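Local coordinates for protein cocosin 1 acidic chain (Cocos nucifera, PDB 5WPW) that serves as a hexameric 11S seed storage globulin, a nutrient reservoir of the coconut seed and a potential food allergen, at residues Arg259-Asn264 with Ile270-Ser275; Thr329-Glu334 with Gln339-Pro344. The protein carries 2 engineered substitutions. All coordinates share one frame; numbering follows the deposited sequence.

How the interactions relate
Both interactions belong to the second cupin domain and come in series along the chain, 259-264/270-275 closing before 329-334/339-344 opens. Their centres are about 22 Å apart and their nearest atoms about 14 Å, so they do not touch. What they share is one six-stranded antiparallel sheet: strand 262-264 of interaction 1 is outermost at one end, strand 340-343 of interaction 2 at the other, with 268-273, 287-293, 357-364 and 309-314 between. Interaction 1 secures its edge within the sheet by backbone bonds and one carboxylate bond; interaction 2 packs its edge against the domain's second sheet through side chains. Both contacts also reach other subunits of the hexamer, a different one in each case.

Interaction 1: Arg259-Asn264 with Ile270-Ser275; sequences RADVFN and ITTLNS
Asp-261 and Val-262 together sit opposite the single residue Ile-270, the signature of a classic beta bulge, at the start of the antiparallel hairpin 262-264/268-273, on the edge of a sheet of the second cupin domain. The bulge shows in the backbone bonding: Ile-270 O accepts two donors, Asp-261 N at 2.8 Å and Val-262 N at 3.0 Å, both in its carbonyl plane. Ile-270 N returns a bond to Val-262 O at 3.0 Å, completing a hydrogen-bonded pair.

Beyond the bulge the Asp-261 carboxylate, not a backbone carbonyl of 259-264, takes the N-H of Thr-272. With CG beside the backbone N (chi1 -65°), it reaches along the partner strand, and Thr-272 N meets OD2 at 2.8 Å in an almost straight bond (178°), coming in nearly along the C-O axis. Lys-277 forms a salt bridge with the same oxygen, while OD1 pairs with Lys-106 of a neighbouring subunit. This buried carboxylate thus ties the hairpin to the subunit interface, and the two lysines would be expected to favour its ionised form.

Van der Waals contacts complete the interface. The apolar Val-262 and Ile-270 stand on the same face of the sheet, their CB atoms 4.1 Å apart. Thr-271 lies against the chain leading into the bulge through both of its branches: OG1 comes within 3.2 Å of Ala-260 CA, and the methyl CG2 rests 3.5 Å from Arg-259 O.

Interaction 2: Thr329-Glu334 with Gln339-Pro344; sequences TVFDGE and QLLIVP
The Phe-331 ring is covered on one face by Leu-341, whose CD1 methyl stands 4.0 Å from the ring centroid and only 4° off the normal, a CH-pi contact centred on the ring. The second methyl shares that face but is displaced toward one edge, where Leu-341 CD2 comes 3.9 Å from Phe-331 CD2. The fork thus spans from the middle of the ring to its CD2-CE2 edge. Across the ring from the leucine, the backbone of Gly-333 passes near the CE2-CZ edge, its CA 3.9 Å from Phe-331 CE2. Both large side chains are carried straight out from their strands, CG anti to the backbone N (chi1 -170° in Phe-331, -179° in Leu-341), and they meet midway between backbones that stay more than 9 Å apart at their nearest CA atoms.

The polar neighbours are bound outside the pair of segments. The Gln-339 side chain, extended beyond CG, brings OE1 within 4.1 Å of Glu-334 O, which is mere proximity of two acceptors; OE1 is bonded to Arg-336 N in the intervening turn. Glu-334 forms a salt bridge with Arg-317.

In the cupin fold, the contact joins the domain's two sheets. Strand 329-336 pairs with 317-323, where Val-330 and Phe-331 make a classic beta bulge opposite Val-322; strand 340-343 borders 309-314. From this second strand Leu-340 and Ile-342 pack on helix 32-37, while Val-343 touches Met-311 of strand 309-314.

Interaction 1: Arg259-Asn264 with Ile270-Ser275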
loop_
_atom_site.group_PDB
_atom_site.type_symbol
_atom_site.label_atom_id
_atom_site.label_comp_id
_atom_site.label_asym_id
_atom_site.label_seq_id
_atom_site.Cartn_x
_atom_site.Cartn_y
_atom_site.Cartn_z
ATOM N N ARG A 259 -10.763 -23.257 -17.265
ATOM C CA ARG A 259 -10.088 -22.238 -16.475
ATOM C C ARG A 259 -8.583 -22.444 -16.376
ATOM O O ARG A 259 -7.910 -21.665 -15.689
ATOM C CB ARG A 259 -10.692 -22.199 -15.075
ATOM C CG ARG A 259 -12.198 -22.008 -15.082
ATOM C CD ARG A 259 -12.731 -21.831 -13.660
ATOM N NE ARG A 259 -14.178 -21.646 -13.619
ATOM C CZ ARG A 259 -14.780 -20.465 -13.516
ATOM N NH1 ARG A 259 -14.065 -19.354 -13.432
ATOM N NH2 ARG A 259 -16.104 -20.397 -13.485
ATOM N N ALA A 260 -8.051 -23.470 -17.041
ATOM C CA ALA A 260 -6.642 -23.816 -16.942
ATOM C C ALA A 260 -5.753 -22.602 -17.191
ATOM O O ALA A 260 -6.065 -21.741 -18.026
ATOM C CB ALA A 260 -6.324 -24.936 -17.956
ATOM N N ASP A 261 -4.661 -22.516 -16.408
ATOM C CA ASP A 261 -3.562 -21.600 -16.670
ATOM C C ASP A 261 -2.448 -22.234 -17.489
ATOM O O ASP A 261 -1.725 -21.524 -18.189
ATOM C CB ASP A 261 -2.955 -21.111 -15.356
ATOM C CG ASP A 261 -3.921 -20.292 -14.559
ATOM O OD1 ASP A 261 -4.347 -19.235 -15.053
ATOM O OD2 ASP A 261 -4.277 -20.724 -13.454
ATOM N N VAL A 262 -2.271 -23.547 -17.373
ATOM C CA VAL A 262 -1.256 -24.293 -18.115
ATOM C C VAL A 262 -1.962 -25.491 -18.713
ATOM O O VAL A 262 -2.741 -26.146 -18.021
ATOM C CB VAL A 262 -0.110 -24.757 -17.199
ATOM C CG1 VAL A 262 0.906 -25.533 -17.987
ATOM C CG2 VAL A 262 0.530 -23.550 -16.462
ATOM N N PHE A 263 -1.725 -25.769 -19.997
ATOM C CA PHE A 263 -2.463 -26.855 -20.619
ATOM C C PHE A 263 -1.653 -27.449 -21.756
ATOM O O PHE A 263 -1.160 -26.705 -22.605
ATOM C CB PHE A 263 -3.808 -26.390 -21.162
ATOM C CG PHE A 263 -4.475 -27.398 -22.063
ATOM C CD1 PHE A 263 -4.853 -28.638 -21.580
ATOM C CD2 PHE A 263 -4.703 -27.104 -23.402
ATOM C CE1 PHE A 263 -5.465 -29.563 -22.406
ATOM C CE2 PHE A 263 -5.304 -28.023 -24.235
ATOM C CZ PHE A 263 -5.693 -29.249 -23.740
ATOM N N ASN A 264 -1.549 -28.778 -21.761
ATOM C CA ASN A 264 -1.003 -29.542 -22.888
ATOM C C ASN A 264 -1.985 -30.671 -23.174
ATOM O O ASN A 264 -2.233 -31.506 -22.280
ATOM C CB ASN A 264 0.396 -30.061 -22.540
ATOM C CG ASN A 264 1.015 -30.893 -23.646
ATOM O OD1 ASN A 264 0.343 -31.702 -24.288
ATOM N ND2 ASN A 264 2.306 -30.715 -23.856
ATOM N N ILE A 270 -3.018 -27.283 -15.311
ATOM C CA ILE A 270 -2.861 -26.696 -13.981
ATOM C C ILE A 270 -3.652 -25.402 -13.920
ATOM O O ILE A 270 -3.638 -24.603 -14.861
ATOM C CB ILE A 270 -1.393 -26.405 -13.631
ATOM C CG1 ILE A 270 -0.514 -27.629 -13.833
ATOM C CG2 ILE A 270 -1.294 -25.869 -12.198
ATOM C CD1 ILE A 270 0.931 -27.337 -13.552
ATOM N N THR A 271 -4.294 -25.168 -12.779
ATOM C CA THR A 271 -5.094 -23.976 -12.554
ATOM C C THR A 271 -4.690 -23.460 -11.186
ATOM O O THR A 271 -4.687 -24.219 -10.214
ATOM C CB THR A 271 -6.594 -24.298 -12.621
ATOM O OG1 THR A 271 -6.880 -24.897 -13.888
ATOM C CG2 THR A 271 -7.412 -23.045 -12.486
ATOM N N THR A 272 -4.263 -22.212 -11.135
ATOM C CA THR A 272 -3.758 -21.589 -9.923
ATOM C C THR A 272 -4.827 -20.691 -9.318
ATOM O O THR A 272 -5.586 -20.040 -10.030
ATOM C CB THR A 272 -2.519 -20.763 -10.257
ATOM O OG1 THR A 272 -1.534 -21.619 -10.860
ATOM C CG2 THR A 272 -1.945 -20.058 -9.005
ATOM N N LEU A 273 -4.836 -20.599 -8.002
ATOM C CA LEU A 273 -5.760 -19.696 -7.318
ATOM C C LEU A 273 -4.961 -18.896 -6.306
ATOM O O LEU A 273 -4.382 -19.475 -5.388
ATOM C CB LEU A 273 -6.884 -20.469 -6.636
ATOM C CG LEU A 273 -7.956 -19.640 -5.931
ATOM C CD1 LEU A 273 -8.505 -18.593 -6.854
ATOM C CD2 LEU A 273 -9.074 -20.560 -5.497
ATOM N N ASN A 274 -4.885 -17.583 -6.502
ATOM C CA ASN A 274 -4.248 -16.697 -5.530
ATOM C C ASN A 274 -4.940 -15.341 -5.619
ATOM O O ASN A 274 -5.959 -15.197 -6.310
ATOM C CB ASN A 274 -2.735 -16.618 -5.793
ATOM C CG ASN A 274 -2.422 -16.121 -7.178
ATOM O OD1 ASN A 274 -3.068 -15.199 -7.680
ATOM N ND2 ASN A 274 -1.451 -16.754 -7.829
ATOM N N SER A 275 -4.364 -14.329 -4.945
ATOM C CA SER A 275 -5.036 -13.037 -4.845
ATOM C C SER A 275 -5.156 -12.309 -6.174
ATOM O O SER A 275 -5.855 -11.295 -6.220
ATOM C CB SER A 275 -4.343 -12.104 -3.812
ATOM O OG SER A 275 -2.949 -11.876 -4.065
#

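Interaction 2: Thr329-Glu334 with Gln339-Pro344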
loop_
_atom_site.group_PDB
_atom_site.type_symbol
_atom_site.label_atom_id
_atom_site.label_comp_id
_atom_site.label_asym_id
_atom_site.label_seq_id
_atom_site.Cartn_x
_atom_site.Cartn_y
_atom_site.Cartn_z
ATOM N N THR A 329 16.178 -38.838 -0.359
ATOM C CA THR A 329 14.809 -39.092 -0.788
ATOM C C THR A 329 13.933 -39.167 0.451
ATOM O O THR A 329 14.037 -40.118 1.225
ATOM C CB THR A 329 14.712 -40.394 -1.581
ATOM O OG1 THR A 329 15.650 -40.384 -2.659
ATOM C CG2 THR A 329 13.319 -40.553 -2.140
ATOM N N VAL A 330 13.076 -38.173 0.664
ATOM C CA VAL A 330 12.224 -38.189 1.851
ATOM C C VAL A 330 10.828 -38.723 1.562
ATOM O O VAL A 330 10.055 -38.956 2.508
ATOM C CB VAL A 330 12.164 -36.794 2.509
ATOM C CG1 VAL A 330 13.548 -36.397 2.988
ATOM C CG2 VAL A 330 11.633 -35.749 1.524
ATOM N N PHE A 331 10.483 -38.929 0.297
ATOM C CA PHE A 331 9.271 -39.631 -0.074
ATOM C C PHE A 331 9.481 -40.224 -1.455
ATOM O O PHE A 331 10.116 -39.614 -2.319
ATOM C CB PHE A 331 8.035 -38.710 -0.060
ATOM C CG PHE A 331 6.723 -39.448 -0.208
ATOM C CD1 PHE A 331 6.194 -40.170 0.849
ATOM C CD2 PHE A 331 6.026 -39.414 -1.403
ATOM C CE1 PHE A 331 4.987 -40.857 0.712
ATOM C CE2 PHE A 331 4.821 -40.100 -1.545
ATOM C CZ PHE A 331 4.307 -40.825 -0.475
ATOM N N ASP A 332 8.942 -41.423 -1.653
ATOM C CA ASP A 332 9.028 -42.100 -2.941
ATOM C C ASP A 332 7.908 -43.145 -2.904
ATOM O O ASP A 332 8.131 -44.286 -2.504
ATOM C CB ASP A 332 10.389 -42.729 -3.155
ATOM C CG ASP A 332 10.574 -43.275 -4.562
ATOM O OD1 ASP A 332 9.563 -43.553 -5.256
ATOM O OD2 ASP A 332 11.749 -43.431 -4.970
ATOM N N GLY A 333 6.708 -42.721 -3.274
ATOM C CA GLY A 333 5.566 -43.598 -3.130
ATOM C C GLY A 333 4.465 -43.174 -4.067
ATOM O O GLY A 333 4.563 -42.166 -4.769
ATOM N N GLU A 334 3.413 -43.982 -4.074
ATOM C CA GLU A 334 2.219 -43.684 -4.833
ATOM C C GLU A 334 1.340 -42.753 -4.009
ATOM O O GLU A 334 1.543 -42.572 -2.811
ATOM C CB GLU A 334 1.492 -44.994 -5.191
ATOM C CG GLU A 334 0.239 -44.876 -6.081
ATOM C CD GLU A 334 -0.352 -46.235 -6.501
ATOM O OE1 GLU A 334 -1.174 -46.801 -5.738
ATOM O OE2 GLU A 334 -0.025 -46.716 -7.609
ATOM N N GLN A 339 -5.822 -39.600 -0.090
ATOM C CA GLN A 339 -4.582 -39.455 0.654
ATOM C C GLN A 339 -4.015 -38.047 0.530
ATOM O O GLN A 339 -4.200 -37.356 -0.477
ATOM C CB GLN A 339 -3.539 -40.460 0.176
ATOM C CG GLN A 339 -4.115 -41.859 0.070
ATOM C CD GLN A 339 -3.061 -42.897 -0.162
ATOM O OE1 GLN A 339 -2.173 -42.720 -0.983
ATOM N NE2 GLN A 339 -3.152 -44.000 0.568
ATOM N N LEU A 340 -3.245 -37.685 1.532
ATOM C CA LEU A 340 -2.731 -36.340 1.697
ATOM C C LEU A 340 -1.226 -36.402 1.875
ATOM O O LEU A 340 -0.703 -37.311 2.531
ATOM C CB LEU A 340 -3.388 -35.672 2.891
ATOM C CG LEU A 340 -2.978 -34.256 3.259
ATOM C CD1 LEU A 340 -4.189 -33.516 3.794
ATOM C CD2 LEU A 340 -1.886 -34.316 4.299
ATOM N N LEU A 341 -0.534 -35.419 1.309
ATOM C CA LEU A 341 0.919 -35.352 1.403
ATOM C C LEU A 341 1.302 -33.899 1.608
ATOM O O LEU A 341 0.921 -33.050 0.801
ATOM C CB LEU A 341 1.597 -35.879 0.131
ATOM C CG LEU A 341 3.123 -35.898 0.103
ATOM C CD1 LEU A 341 3.641 -36.881 1.162
ATOM C CD2 LEU A 341 3.687 -36.242 -1.307
ATOM N N ILE A 342 2.085 -33.627 2.642
ATOM C CA ILE A 342 2.657 -32.297 2.844
ATOM C C ILE A 342 4.047 -32.238 2.222
ATOM O O ILE A 342 4.944 -33.004 2.593
ATOM C CB ILE A 342 2.723 -31.942 4.330
ATOM C CG1 ILE A 342 1.440 -32.353 5.053
ATOM C CG2 ILE A 342 3.018 -30.445 4.500
ATOM C CD1 ILE A 342 0.285 -31.492 4.779
ATOM N N VAL A 343 4.249 -31.289 1.316
ATOM C CA VAL A 343 5.569 -31.049 0.752
ATOM C C VAL A 343 6.088 -29.741 1.344
ATOM O O VAL A 343 5.538 -28.664 1.067
ATOM C CB VAL A 343 5.525 -31.023 -0.778
ATOM C CG1 VAL A 343 6.936 -30.915 -1.377
ATOM C CG2 VAL A 343 4.806 -32.322 -1.299
ATOM N N PRO A 344 7.130 -29.788 2.162
ATOM C CA PRO A 344 7.631 -28.569 2.796
ATOM C C PRO A 344 8.230 -27.595 1.799
ATOM O O PRO A 344 8.733 -27.967 0.738
ATOM C CB PRO A 344 8.694 -29.091 3.768
ATOM C CG PRO A 344 8.335 -30.533 3.989
ATOM C CD PRO A 344 7.777 -30.996 2.693
#